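Local coordinates for flagellar brake protein YcgR (Escherichia coli K-12, PDB 5Y6G), which slows the flagellar motor when bound to cyclic di-GMP, which it binds through the PilZ domain present here, at residues 36-41 and 113-118; 64-69 and 119-124; 73-78 and 103-108; 79-84 and 97-102. All coordinates share one frame; numbering follows the deposited sequence.

Contact 1. Residues 36-41 and 113-118; sequences LSLGGM and QLQRII. With C2E (9,9'-[(2R,3R,3aS,5S,7aR,9R,10R,10aS,12S,14aR)-3,5,10,12-tetrahydroxy-5,12-dioxidooctahydro-2H,7H-difuro[3,2-d:3',2'-j][1,3,7,9,2,8]tetraoxadiphosphacyclododecine-2,9-diyl]bis(2-amino-1,9-dihydro-6H-purin-6-one)), chain C.
Leu38 rests against one flank of the helix 113-118 and has more surface buried here than any other residue of the contact. Its CD2 methyl does much of the touching: it meets CB of Leu114 at 3.8 Å and CD1 of Ile118 at 4.0 Å. The other methyl, CD1 of Leu38, lies 3.6 Å from NE2 of Gln115. Gln115 is bent at chi2 (-63°), which brings its amide end round to the leucine.

Leu36 is next. Its CG stands anti to the backbone N (chi1 -179°), and the two methyls part toward different turns of the helix. CD2 of Leu36 packs tightly on CG2 of Ile117 at 3.5 Å, and CD1 reaches CD2 of Leu114 at 4.1 Å. The side chains cross at about right angles. Leu114 thus meets both leucines, and its CD1 also touches the carbonyl O of Leu38 at 3.7 Å.

Ser37 points away from the helix, to the ligand. Its OG takes a weak, fairly straight bond from N2 of a c-di-GMP guanine (3.4 Å). Asp35, Ser37 and Gly40 fit the DxSxxG motif of PilZ domains. A CB on Gly39 or Gly40 would strike the ribose.

Helix 108-129 packs against the curled sheet here. Phe103 of strand 93-104 touches Leu36 and Leu114, and Phe72 of strand 71-87 touches Ile117.

Contact 2. Residues 64-69 and 119-124; sequences VNMGQW and FSLERE
Trp69 lays one face of its indole over Ser120. CB of Ser120 sits 4.0 Å from the centroid of the six-membered ring, only 17° off the ring normal, a CH-pi contact. OG of Ser120 is over the same face, 3.8 Å from CE3 of Trp69, but its hydrogen bond goes to the carbonyl O of Arg116. The opposite face of the indole is met near its rim by NE2 of Gln68.

Arg123 comes to the ring edge. Its NH2 lies 3.0 Å from CZ2 of Trp69, a tight approach. The guanidinium turns a face to that carbon, with the two planes 44° apart. Its chain is bent at chi2 and chi3 to get there.

The segment 64-69 makes the turn between strands 58-65 and 71-87, and here it meets the later turns of helix 108-129. An Asx turn shapes it: OD1 of Asn65 accepts from N of Gly67 at 3.1 Å.

Glu124 also comes in near the indole plane, with OE1 3.5 Å from NE1 of Trp69. OE1 is hydrogen-bonded to the hydroxyl of Tyr17. With an alanine in place of Trp69, Ser120 would probably lose its aromatic cover and the Arg123 guanidinium would be freer to turn. Deeper in, CE of Met66 meets CD2 of Leu121 at 3.9 Å, the two chains crossing at about a right angle.

Contact 3. Residues 73-78 and 103-108; sequences HFDAQL and FLNVSP
Leu104 lies across the strand 73-78 on the face of the sheet it shares with Asp75. Its CB is 4.0 Å from CB of Asp75. CG stands beside its own backbone N (chi1 -57°), which lays the branch along the neighbouring strand. CG of Leu104 lies 3.8 Å from N of Gln77. At the tip the methyls divide. CD1 of Leu104 packs on the carbonyl carbon of Ala76 at 3.7 Å, while CD2 approaches CB of Gln77. The polar end of Gln77 leads away to Arg58.

The backbone N of Leu104 gives a nearly straight bond to O of Asp75, 2.9 Å long, although it arrives well above the carbonyl plane. On the other side of this pair, water 1 stands where a direct bond might be expected. It donates to O of Leu104 and accepts from N of Asp75. The two strands form the hairpin 71-87 and 93-104, and here the second strand begins to part from the first on its way to helix 108-129.

Asn105, with a positive phi, turns the chain and sends its amide back. Its ND2 donates to OD1 of Asp75 at 3.2 Å. The bond lies in the amide plane but meets the carboxylate from above, the two planes being 83° apart. The other oxygen, OD2 of Asp75, is bonded to Gln61.

On the opposite face of the sheet, CE1 of Phe103 meets CB of Phe74 at 3.8 Å and the two rings meet obliquely. CD1 of Phe103 also touches CB of Ala76 at 4.0 Å.

Contact 4. Residues 79-84 and 97-102; sequences ISISER and PRLSFR. With C2E (9,9'-[(2R,3R,3aS,5S,7aR,9R,10R,10aS,12S,14aR)-3,5,10,12-tetrahydroxy-5,12-dioxidooctahydro-2H,7H-difuro[3,2-d:3',2'-j][1,3,7,9,2,8]tetraoxadiphosphacyclododecine-2,9-diyl]bis(2-amino-1,9-dihydro-6H-purin-6-one)), chain C.
Ser82 and Arg98 are paired through both backbone bonds: N of Ser82 gives to O of Arg98 at 2.8 Å, and N of Arg98 to O of Ser82 at 2.7 Å. At Ser100 the ladder is disturbed by a classic beta bulge. Its O accepts from N of Ile79 at 2.7 Å and only weakly from N of Ser80, while its N gives to O of Ser80.

Water 2 is bonded to O of Ser80, OG of Ser82, O of Arg98 and OG of Ser100. It ties three serines together on the face of the pair that carries the ligand.

Two donors grip one guanine oxygen of c-di-GMP. NH2 of Arg98 and OG of Ser100 each reach O6 at 2.9 Å. The arginine is bent at chi2 (66°), and its NE is held by O of Leu99 at 3.1 Å. NH1 of Arg98 makes a salt bridge with a phosphate oxygen of a second c-di-GMP. A leucine in place of Arg98 would probably cost that phosphate this salt bridge and leave O6 with one donor fewer.

Beyond the pair, strand 40-45 flanks strand 93-104, bonding through Met41, Ala43 and Leu45 to Phe101, Leu99 and Pro97.

In the fold
Contacts 3 and 4 are successive parts of one hairpin, their centres about 16 Å apart and joined where Gln77 N meets Arg102 O. Contacts 1 and 2 share helix 108-129; their centres are about 10 Å apart, and Ile117 packs on Met66 between them. Phe103 ties contact 3 to contact 1: its N lies 2.9 Å from O of Gly39, and its ring packs on Leu114. Contacts 1 and 4, about 17 Å apart between centres, touch the same c-di-GMP guanine from different strands, and Arg4, Arg5, Arg8 and Asp35 also hydrogen-bond this ligand. Contact 2 is far from contact 4, about 21 Å between centres, on the opposite side of the chain's centre.

Contact 1. Residues 36-41 and 113-118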
# COMPACT_ATOMS: atom_id res chain seq x y z
N LEU A 36 -4.83 1.50 -3.56
CA LEU A 36 -4.00 2.42 -4.32
C LEU A 36 -4.87 3.45 -5.02
O LEU A 36 -6.01 3.17 -5.41
CB LEU A 36 -3.14 1.68 -5.35
CG LEU A 36 -2.19 2.51 -6.20
CD1 LEU A 36 -1.05 3.09 -5.36
CD2 LEU A 36 -1.64 1.69 -7.36
N SER A 37 -4.32 4.64 -5.18
CA SER A 37 -4.96 5.71 -5.93
C SER A 37 -3.88 6.61 -6.51
O SER A 37 -2.68 6.41 -6.27
CB SER A 37 -5.93 6.50 -5.05
OG SER A 37 -5.24 7.21 -4.04
N LEU A 38 -4.31 7.61 -7.28
CA LEU A 38 -3.37 8.58 -7.84
C LEU A 38 -2.78 9.49 -6.77
O LEU A 38 -1.76 10.14 -7.04
CB LEU A 38 -4.07 9.41 -8.91
CG LEU A 38 -4.66 8.66 -10.10
CD1 LEU A 38 -5.50 9.59 -10.95
CD2 LEU A 38 -3.56 8.01 -10.92
N GLY A 39 -3.38 9.55 -5.59
CA GLY A 39 -2.90 10.43 -4.54
C GLY A 39 -2.03 9.75 -3.50
O GLY A 39 -1.22 10.41 -2.85
N GLY A 40 -2.18 8.45 -3.33
CA GLY A 40 -1.38 7.74 -2.35
C GLY A 40 -1.67 6.26 -2.35
O GLY A 40 -2.15 5.69 -3.33
N MET A 41 -1.37 5.62 -1.21
CA MET A 41 -1.61 4.20 -1.07
C MET A 41 -1.74 3.84 0.40
O MET A 41 -1.21 4.53 1.28
CB MET A 41 -0.49 3.37 -1.70
CG MET A 41 0.84 3.58 -1.02
SD MET A 41 2.12 2.57 -1.76
CE MET A 41 3.52 3.03 -0.75
N GLN A 113 2.39 5.90 -14.47
CA GLN A 113 2.58 4.58 -13.87
C GLN A 113 1.42 4.22 -12.95
O GLN A 113 0.95 3.07 -12.95
CB GLN A 113 3.90 4.54 -13.10
CG GLN A 113 5.13 4.75 -13.96
CD GLN A 113 6.40 4.85 -13.14
OE1 GLN A 113 6.43 5.51 -12.10
NE2 GLN A 113 7.46 4.20 -13.60
N LEU A 114 0.94 5.18 -12.15
CA LEU A 114 -0.11 4.88 -11.18
C LEU A 114 -1.41 4.49 -11.87
O LEU A 114 -2.13 3.60 -11.39
CB LEU A 114 -0.32 6.08 -10.26
CG LEU A 114 0.79 6.30 -9.23
CD1 LEU A 114 0.55 7.58 -8.44
CD2 LEU A 114 0.91 5.11 -8.29
N GLN A 115 -1.73 5.14 -12.99
CA GLN A 115 -2.91 4.73 -13.75
C GLN A 115 -2.72 3.35 -14.36
O GLN A 115 -3.66 2.55 -14.41
CB GLN A 115 -3.22 5.77 -14.83
CG GLN A 115 -4.23 6.82 -14.40
CD GLN A 115 -5.58 6.22 -14.07
OE1 GLN A 115 -5.92 5.14 -14.54
NE2 GLN A 115 -6.35 6.92 -13.24
N ARG A 116 -1.51 3.06 -14.83
CA ARG A 116 -1.22 1.72 -15.34
C ARG A 116 -1.52 0.66 -14.29
O ARG A 116 -2.19 -0.34 -14.57
CB ARG A 116 0.25 1.63 -15.79
CG ARG A 116 0.51 0.65 -16.92
CD ARG A 116 1.98 0.27 -17.00
NE ARG A 116 2.86 1.43 -17.15
CZ ARG A 116 4.18 1.38 -17.07
NH1 ARG A 116 4.79 0.22 -16.83
NH2 ARG A 116 4.91 2.48 -17.22
N ILE A 117 -1.03 0.87 -13.07
CA ILE A 117 -1.26 -0.10 -11.99
C ILE A 117 -2.74 -0.19 -11.65
O ILE A 117 -3.27 -1.28 -11.42
CB ILE A 117 -0.42 0.28 -10.75
CG1 ILE A 117 1.05 0.44 -11.12
CG2 ILE A 117 -0.60 -0.76 -9.66
CD1 ILE A 117 1.91 0.97 -9.99
N ILE A 118 -3.43 0.96 -11.62
CA ILE A 118 -4.81 0.99 -11.17
C ILE A 118 -5.70 0.18 -12.10
O ILE A 118 -6.54 -0.62 -11.66
CB ILE A 118 -5.30 2.45 -11.04
CG1 ILE A 118 -4.68 3.11 -9.80
CG2 ILE A 118 -6.82 2.50 -11.00
CD1 ILE A 118 -5.04 4.57 -9.66
P1 C2E C . -4.64 13.66 4.09
O2P C2E C . -4.68 12.74 5.40
O1P C2E C . -3.65 14.75 4.29
O5' C2E C . -4.22 12.79 2.80
C5' C2E C . -3.91 13.38 1.55
C4' C2E C . -3.90 12.33 0.43
O4' C2E C . -3.03 11.24 0.77
C3' C2E C . -5.28 11.70 0.24
O3' C2E C . -6.14 12.48 -0.60
C2' C2E C . -4.91 10.38 -0.45
O2' C2E C . -4.81 10.56 -1.86
C1' C2E C . -3.53 10.05 0.16
N9 C2E C . -3.70 8.99 1.15
C8 C2E C . -3.53 9.09 2.50
N7 C2E C . -3.77 7.94 3.06
C5 C2E C . -4.10 7.03 2.11
C6 C2E C . -4.44 5.66 2.12
O6 C2E C . -4.49 5.03 3.17
N1 C2E C . -4.72 5.06 0.95
C2 C2E C . -4.66 5.76 -0.22
N2 C2E C . -4.95 5.11 -1.39
N3 C2E C . -4.35 7.03 -0.25
C4 C2E C . -4.06 7.70 0.88
P11 C2E C . -7.74 12.29 -0.59
O21 C2E C . -8.10 10.75 -0.85
O11 C2E C . -8.34 13.13 -1.65
O5A C2E C . -8.30 12.76 0.85
C5A C2E C . -8.15 14.10 1.31
C4A C2E C . -8.35 14.20 2.83
O4A C2E C . -9.59 13.59 3.22
C3A C2E C . -7.25 13.45 3.59
O3A C2E C . -6.11 14.27 3.83
C2A C2E C . -7.96 13.13 4.91
O2A C2E C . -7.81 14.22 5.82
C1A C2E C . -9.43 12.95 4.49
N91 C2E C . -9.73 11.52 4.37
C81 C2E C . -9.98 10.84 3.21
N71 C2E C . -10.21 9.58 3.48
C51 C2E C . -10.12 9.38 4.82
C61 C2E C . -10.27 8.25 5.66
O61 C2E C . -10.54 7.15 5.20
N11 C2E C . -10.11 8.42 6.99
C21 C2E C . -9.81 9.65 7.49
N21 C2E C . -9.66 9.79 8.85
N31 C2E C . -9.67 10.71 6.73
C41 C2E C . -9.82 10.62 5.40

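Contact 2. Residues 64-69 and 119-124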
# COMPACT_ATOMS: atom_id res chain seq x y z
N VAL A 64 7.45 -0.80 -4.85
CA VAL A 64 6.17 -1.48 -4.93
C VAL A 64 6.29 -2.56 -6.00
O VAL A 64 6.35 -2.25 -7.20
CB VAL A 64 5.03 -0.51 -5.26
CG1 VAL A 64 3.70 -1.26 -5.31
CG2 VAL A 64 4.98 0.61 -4.24
N ASN A 65 6.31 -3.81 -5.57
CA ASN A 65 6.50 -4.95 -6.47
C ASN A 65 5.13 -5.48 -6.87
O ASN A 65 4.49 -6.21 -6.11
CB ASN A 65 7.35 -6.02 -5.80
CG ASN A 65 7.84 -7.08 -6.77
OD1 ASN A 65 7.11 -7.48 -7.68
ND2 ASN A 65 9.07 -7.53 -6.58
N MET A 66 4.67 -5.10 -8.07
CA MET A 66 3.37 -5.50 -8.58
C MET A 66 3.42 -6.79 -9.39
O MET A 66 2.60 -6.97 -10.31
CB MET A 66 2.76 -4.37 -9.41
CG MET A 66 2.47 -3.11 -8.62
SD MET A 66 1.38 -3.42 -7.23
CE MET A 66 -0.03 -4.17 -8.06
N GLY A 67 4.35 -7.68 -9.09
CA GLY A 67 4.38 -8.97 -9.77
C GLY A 67 4.57 -8.83 -11.26
O GLY A 67 5.44 -8.09 -11.73
N GLN A 68 3.75 -9.55 -12.03
CA GLN A 68 3.89 -9.53 -13.49
C GLN A 68 3.74 -8.12 -14.05
O GLN A 68 4.30 -7.82 -15.12
CB GLN A 68 2.86 -10.46 -14.13
CG GLN A 68 1.42 -10.11 -13.79
CD GLN A 68 0.41 -10.96 -14.53
OE1 GLN A 68 0.77 -11.70 -15.46
NE2 GLN A 68 -0.85 -10.87 -14.13
N TRP A 69 3.01 -7.25 -13.36
CA TRP A 69 2.77 -5.91 -13.85
C TRP A 69 3.98 -5.00 -13.71
O TRP A 69 3.96 -3.88 -14.25
CB TRP A 69 1.56 -5.30 -13.12
CG TRP A 69 0.37 -6.22 -13.11
CD1 TRP A 69 -0.17 -6.85 -12.02
CD2 TRP A 69 -0.40 -6.64 -14.24
NE1 TRP A 69 -1.24 -7.62 -12.40
CE2 TRP A 69 -1.40 -7.51 -13.76
CE3 TRP A 69 -0.35 -6.36 -15.61
CZ2 TRP A 69 -2.34 -8.09 -14.60
CZ3 TRP A 69 -1.28 -6.94 -16.44
CH2 TRP A 69 -2.27 -7.80 -15.94
N PHE A 119 -5.55 0.39 -13.41
CA PHE A 119 -6.36 -0.37 -14.37
C PHE A 119 -6.05 -1.86 -14.28
O PHE A 119 -6.95 -2.70 -14.39
CB PHE A 119 -6.13 0.15 -15.79
CG PHE A 119 -7.13 -0.37 -16.78
CD1 PHE A 119 -8.30 0.32 -17.04
CD2 PHE A 119 -6.90 -1.56 -17.47
CE1 PHE A 119 -9.22 -0.15 -17.95
CE2 PHE A 119 -7.82 -2.04 -18.38
CZ PHE A 119 -8.98 -1.33 -18.62
N SER A 120 -4.78 -2.21 -14.09
CA SER A 120 -4.42 -3.61 -13.93
C SER A 120 -5.10 -4.21 -12.70
O SER A 120 -5.48 -5.39 -12.69
CB SER A 120 -2.91 -3.77 -13.83
OG SER A 120 -2.26 -3.16 -14.94
N LEU A 121 -5.26 -3.40 -11.64
CA LEU A 121 -5.93 -3.89 -10.44
C LEU A 121 -7.43 -4.03 -10.65
O LEU A 121 -8.05 -4.97 -10.15
CB LEU A 121 -5.63 -2.97 -9.26
CG LEU A 121 -4.19 -3.01 -8.74
CD1 LEU A 121 -3.92 -1.85 -7.81
CD2 LEU A 121 -3.91 -4.33 -8.03
N GLU A 122 -8.03 -3.09 -11.39
CA GLU A 122 -9.46 -3.19 -11.69
C GLU A 122 -9.74 -4.41 -12.57
O GLU A 122 -10.68 -5.17 -12.31
CB GLU A 122 -9.94 -1.91 -12.36
CG GLU A 122 -9.86 -0.68 -11.46
CD GLU A 122 -9.97 0.61 -12.24
OE1 GLU A 122 -9.51 0.65 -13.40
OE2 GLU A 122 -10.53 1.59 -11.69
N ARG A 123 -8.95 -4.59 -13.63
CA ARG A 123 -9.08 -5.79 -14.45
C ARG A 123 -8.92 -7.05 -13.61
O ARG A 123 -9.70 -8.00 -13.74
CB ARG A 123 -8.04 -5.76 -15.58
CG ARG A 123 -7.93 -7.07 -16.34
CD ARG A 123 -6.47 -7.43 -16.57
NE ARG A 123 -5.77 -7.69 -15.31
CZ ARG A 123 -5.68 -8.89 -14.74
NH1 ARG A 123 -6.24 -9.94 -15.32
NH2 ARG A 123 -5.03 -9.03 -13.59
N GLU A 124 -7.91 -7.08 -12.75
CA GLU A 124 -7.68 -8.25 -11.91
C GLU A 124 -8.88 -8.51 -11.00
O GLU A 124 -9.49 -9.58 -11.04
CB GLU A 124 -6.40 -8.07 -11.09
CG GLU A 124 -6.11 -9.22 -10.13
CD GLU A 124 -4.70 -9.14 -9.57
OE1 GLU A 124 -3.86 -8.47 -10.21
OE2 GLU A 124 -4.42 -9.75 -8.52

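Contact 3. Residues 73-78 and 103-108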
# COMPACT_ATOMS: atom_id res chain seq x y z
N HIS A 73 8.82 2.42 -8.07
CA HIS A 73 9.39 3.12 -6.93
C HIS A 73 8.77 4.51 -6.84
O HIS A 73 8.81 5.28 -7.80
CB HIS A 73 10.92 3.22 -7.06
CG HIS A 73 11.60 1.90 -7.17
ND1 HIS A 73 11.71 1.21 -8.36
CD2 HIS A 73 12.22 1.13 -6.24
CE1 HIS A 73 12.36 0.08 -8.15
NE2 HIS A 73 12.69 0.01 -6.87
N PHE A 74 8.20 4.83 -5.68
CA PHE A 74 7.49 6.08 -5.47
C PHE A 74 7.96 6.76 -4.20
O PHE A 74 8.21 6.10 -3.19
CB PHE A 74 5.97 5.85 -5.38
CG PHE A 74 5.37 5.23 -6.60
CD1 PHE A 74 4.86 3.94 -6.56
CD2 PHE A 74 5.32 5.93 -7.80
CE1 PHE A 74 4.30 3.37 -7.69
CE2 PHE A 74 4.77 5.36 -8.92
CZ PHE A 74 4.26 4.08 -8.87
N ASP A 75 8.07 8.08 -4.25
CA ASP A 75 8.22 8.86 -3.04
C ASP A 75 6.86 9.01 -2.36
O ASP A 75 5.83 9.10 -3.03
CB ASP A 75 8.83 10.23 -3.33
CG ASP A 75 10.14 10.14 -4.09
OD1 ASP A 75 10.38 10.99 -4.97
OD2 ASP A 75 10.92 9.20 -3.82
N ALA A 76 6.87 9.02 -1.04
CA ALA A 76 5.62 9.13 -0.30
C ALA A 76 5.91 9.63 1.11
O ALA A 76 7.02 9.50 1.63
CB ALA A 76 4.88 7.78 -0.24
N GLN A 77 4.88 10.23 1.71
CA GLN A 77 4.91 10.65 3.10
C GLN A 77 3.93 9.80 3.90
O GLN A 77 2.76 9.68 3.51
CB GLN A 77 4.56 12.13 3.25
CG GLN A 77 4.41 12.59 4.69
CD GLN A 77 4.27 14.10 4.82
OE1 GLN A 77 5.22 14.79 5.17
NE2 GLN A 77 3.07 14.61 4.54
N LEU A 78 4.40 9.22 4.99
CA LEU A 78 3.53 8.48 5.89
C LEU A 78 2.61 9.45 6.62
O LEU A 78 3.06 10.24 7.46
CB LEU A 78 4.36 7.67 6.88
CG LEU A 78 3.54 6.89 7.91
CD1 LEU A 78 2.55 5.98 7.22
CD2 LEU A 78 4.46 6.10 8.83
N PHE A 103 1.53 10.17 -1.87
CA PHE A 103 2.62 10.21 -2.83
C PHE A 103 3.20 11.61 -2.95
O PHE A 103 2.48 12.61 -2.93
CB PHE A 103 2.12 9.73 -4.20
CG PHE A 103 1.90 8.25 -4.27
CD1 PHE A 103 2.80 7.39 -3.66
CD2 PHE A 103 0.80 7.72 -4.92
CE1 PHE A 103 2.61 6.03 -3.71
CE2 PHE A 103 0.61 6.36 -4.98
CZ PHE A 103 1.52 5.51 -4.37
N LEU A 104 4.53 11.68 -3.06
CA LEU A 104 5.25 12.92 -3.23
C LEU A 104 5.90 12.98 -4.60
O LEU A 104 6.18 11.95 -5.23
CB LEU A 104 6.33 13.08 -2.14
CG LEU A 104 5.88 13.03 -0.68
CD1 LEU A 104 7.09 13.01 0.25
CD2 LEU A 104 4.98 14.21 -0.35
N ASN A 105 6.14 14.20 -5.07
CA ASN A 105 6.84 14.43 -6.34
C ASN A 105 6.20 13.65 -7.48
O ASN A 105 6.87 12.96 -8.25
CB ASN A 105 8.33 14.09 -6.20
CG ASN A 105 8.98 14.77 -5.01
OD1 ASN A 105 8.67 15.92 -4.70
ND2 ASN A 105 9.88 14.06 -4.34
N VAL A 106 4.88 13.76 -7.58
CA VAL A 106 4.12 13.03 -8.59
C VAL A 106 4.22 13.77 -9.92
O VAL A 106 3.37 14.60 -10.25
CB VAL A 106 2.65 12.86 -8.17
CG1 VAL A 106 1.93 11.95 -9.16
CG2 VAL A 106 2.57 12.31 -6.76
N SER A 107 5.27 13.48 -10.68
CA SER A 107 5.43 14.06 -12.00
C SER A 107 4.38 13.49 -12.94
O SER A 107 3.67 12.54 -12.60
CB SER A 107 6.84 13.80 -12.54
OG SER A 107 7.08 12.41 -12.65
N PRO A 108 4.25 14.05 -14.15
CA PRO A 108 3.27 13.51 -15.10
C PRO A 108 3.53 12.06 -15.45
O PRO A 108 2.57 11.32 -15.73
CB PRO A 108 3.41 14.43 -16.32
CG PRO A 108 4.80 14.99 -16.20
CD PRO A 108 5.03 15.16 -14.73
O HOH W 1 7.16 9.64 -6.38

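Contact 4. Residues 79-84 and 97-102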
# COMPACT_ATOMS: atom_id res chain seq x y z
N ILE A 79 1.32 9.41 6.30
CA ILE A 79 0.37 10.36 6.85
C ILE A 79 -0.27 9.86 8.15
O ILE A 79 -0.53 10.66 9.05
CB ILE A 79 -0.71 10.70 5.81
CG1 ILE A 79 -0.10 11.43 4.62
CG2 ILE A 79 -1.81 11.55 6.43
CD1 ILE A 79 0.63 12.70 5.00
N SER A 80 -0.55 8.57 8.26
CA SER A 80 -1.27 8.08 9.43
C SER A 80 -0.98 6.60 9.64
O SER A 80 -0.89 5.83 8.68
CB SER A 80 -2.78 8.30 9.27
OG SER A 80 -3.46 8.01 10.48
N ILE A 81 -0.85 6.21 10.91
CA ILE A 81 -0.77 4.81 11.32
C ILE A 81 -2.04 4.49 12.08
O ILE A 81 -2.31 5.08 13.14
CB ILE A 81 0.47 4.54 12.18
CG1 ILE A 81 1.75 4.94 11.44
CG2 ILE A 81 0.53 3.06 12.57
CD1 ILE A 81 3.01 4.76 12.26
N SER A 82 -2.84 3.56 11.56
CA SER A 82 -4.08 3.18 12.22
C SER A 82 -4.10 1.68 12.49
O SER A 82 -3.10 0.99 12.27
CB SER A 82 -5.28 3.59 11.37
OG SER A 82 -5.22 3.03 10.07
N GLU A 83 -5.23 1.17 12.96
CA GLU A 83 -5.38 -0.23 13.33
C GLU A 83 -6.38 -0.91 12.40
O GLU A 83 -7.51 -0.43 12.25
CB GLU A 83 -5.83 -0.37 14.78
CG GLU A 83 -4.82 0.11 15.80
CD GLU A 83 -5.26 -0.18 17.22
OE1 GLU A 83 -6.47 -0.06 17.51
OE2 GLU A 83 -4.39 -0.54 18.05
N ARG A 84 -5.96 -2.01 11.79
CA ARG A 84 -6.87 -2.88 11.06
C ARG A 84 -7.15 -4.12 11.89
O ARG A 84 -6.22 -4.75 12.42
CB ARG A 84 -6.29 -3.28 9.70
CG ARG A 84 -7.09 -4.37 9.02
CD ARG A 84 -6.69 -4.57 7.58
NE ARG A 84 -7.30 -5.76 7.01
CZ ARG A 84 -6.83 -6.99 7.19
NH1 ARG A 84 -5.74 -7.19 7.91
NH2 ARG A 84 -7.46 -8.03 6.64
N PRO A 97 -0.91 -3.01 12.21
CA PRO A 97 -0.83 -1.60 11.83
C PRO A 97 -1.22 -1.37 10.37
O PRO A 97 -0.81 -2.11 9.47
CB PRO A 97 0.65 -1.25 12.07
CG PRO A 97 1.20 -2.37 12.89
CD PRO A 97 0.41 -3.58 12.52
N ARG A 98 -2.00 -0.31 10.15
CA ARG A 98 -2.40 0.12 8.82
C ARG A 98 -1.71 1.44 8.50
O ARG A 98 -1.77 2.39 9.29
CB ARG A 98 -3.92 0.27 8.74
CG ARG A 98 -4.42 1.20 7.62
CD ARG A 98 -4.10 0.64 6.24
NE ARG A 98 -4.46 1.59 5.18
CZ ARG A 98 -5.70 1.78 4.73
NH1 ARG A 98 -6.70 1.09 5.26
NH2 ARG A 98 -5.94 2.65 3.77
N LEU A 99 -1.05 1.49 7.35
CA LEU A 99 -0.29 2.66 6.94
C LEU A 99 -1.06 3.42 5.86
O LEU A 99 -1.65 2.81 4.96
CB LEU A 99 1.09 2.27 6.43
CG LEU A 99 1.95 1.40 7.35
CD1 LEU A 99 3.31 1.12 6.73
CD2 LEU A 99 2.12 2.02 8.73
N SER A 100 -1.05 4.74 5.96
CA SER A 100 -1.67 5.61 4.97
C SER A 100 -0.62 6.56 4.43
O SER A 100 -0.10 7.40 5.17
CB SER A 100 -2.85 6.38 5.58
OG SER A 100 -3.87 5.48 5.98
N PHE A 101 -0.30 6.42 3.14
CA PHE A 101 0.73 7.22 2.49
C PHE A 101 0.11 8.24 1.55
O PHE A 101 -0.96 8.02 0.97
CB PHE A 101 1.69 6.34 1.69
CG PHE A 101 2.56 5.47 2.52
CD1 PHE A 101 3.75 5.95 3.03
CD2 PHE A 101 2.18 4.16 2.80
CE1 PHE A 101 4.56 5.15 3.80
CE2 PHE A 101 2.98 3.35 3.57
CZ PHE A 101 4.18 3.84 4.07
N ARG A 102 0.80 9.37 1.40
CA ARG A 102 0.54 10.33 0.34
C ARG A 102 1.76 10.38 -0.57
O ARG A 102 2.89 10.59 -0.11
CB ARG A 102 0.25 11.73 0.92
CG ARG A 102 0.12 12.81 -0.15
CD ARG A 102 -0.14 14.21 0.44
NE ARG A 102 0.97 14.72 1.24
CZ ARG A 102 1.88 15.59 0.80
NH1 ARG A 102 1.82 16.05 -0.45
NH2 ARG A 102 2.85 16.01 1.60
P1 C2E C . -4.64 13.66 4.09
O2P C2E C . -4.68 12.74 5.40
O1P C2E C . -3.65 14.75 4.29
O5' C2E C . -4.22 12.79 2.80
C5' C2E C . -3.91 13.38 1.55
C4' C2E C . -3.90 12.33 0.43
O4' C2E C . -3.03 11.24 0.77
C3' C2E C . -5.28 11.70 0.24
O3' C2E C . -6.14 12.48 -0.60
C2' C2E C . -4.91 10.38 -0.45
O2' C2E C . -4.81 10.56 -1.86
C1' C2E C . -3.53 10.05 0.16
N9 C2E C . -3.70 8.99 1.15
C8 C2E C . -3.53 9.09 2.50
N7 C2E C . -3.77 7.94 3.06
C5 C2E C . -4.10 7.03 2.11
C6 C2E C . -4.44 5.66 2.12
O6 C2E C . -4.49 5.03 3.17
N1 C2E C . -4.72 5.06 0.95
C2 C2E C . -4.66 5.76 -0.22
N2 C2E C . -4.95 5.11 -1.39
N3 C2E C . -4.35 7.03 -0.25
C4 C2E C . -4.06 7.70 0.88
P11 C2E C . -7.74 12.29 -0.59
O21 C2E C . -8.10 10.75 -0.85
O11 C2E C . -8.34 13.13 -1.65
O5A C2E C . -8.30 12.76 0.85
C5A C2E C . -8.15 14.10 1.31
C4A C2E C . -8.35 14.20 2.83
O4A C2E C . -9.59 13.59 3.22
C3A C2E C . -7.25 13.45 3.59
O3A C2E C . -6.11 14.27 3.83
C2A C2E C . -7.96 13.13 4.91
O2A C2E C . -7.81 14.22 5.82
C1A C2E C . -9.43 12.95 4.49
N91 C2E C . -9.73 11.52 4.37
C81 C2E C . -9.98 10.84 3.21
N71 C2E C . -10.21 9.58 3.48
C51 C2E C . -10.12 9.38 4.82
C61 C2E C . -10.27 8.25 5.66
O61 C2E C . -10.54 7.15 5.20
N11 C2E C . -10.11 8.42 6.99
C21 C2E C . -9.81 9.65 7.49
N21 C2E C . -9.66 9.79 8.85
N31 C2E C . -9.67 10.71 6.73
C41 C2E C . -9.82 10.62 5.40
O HOH W 2 -3.51 4.46 8.39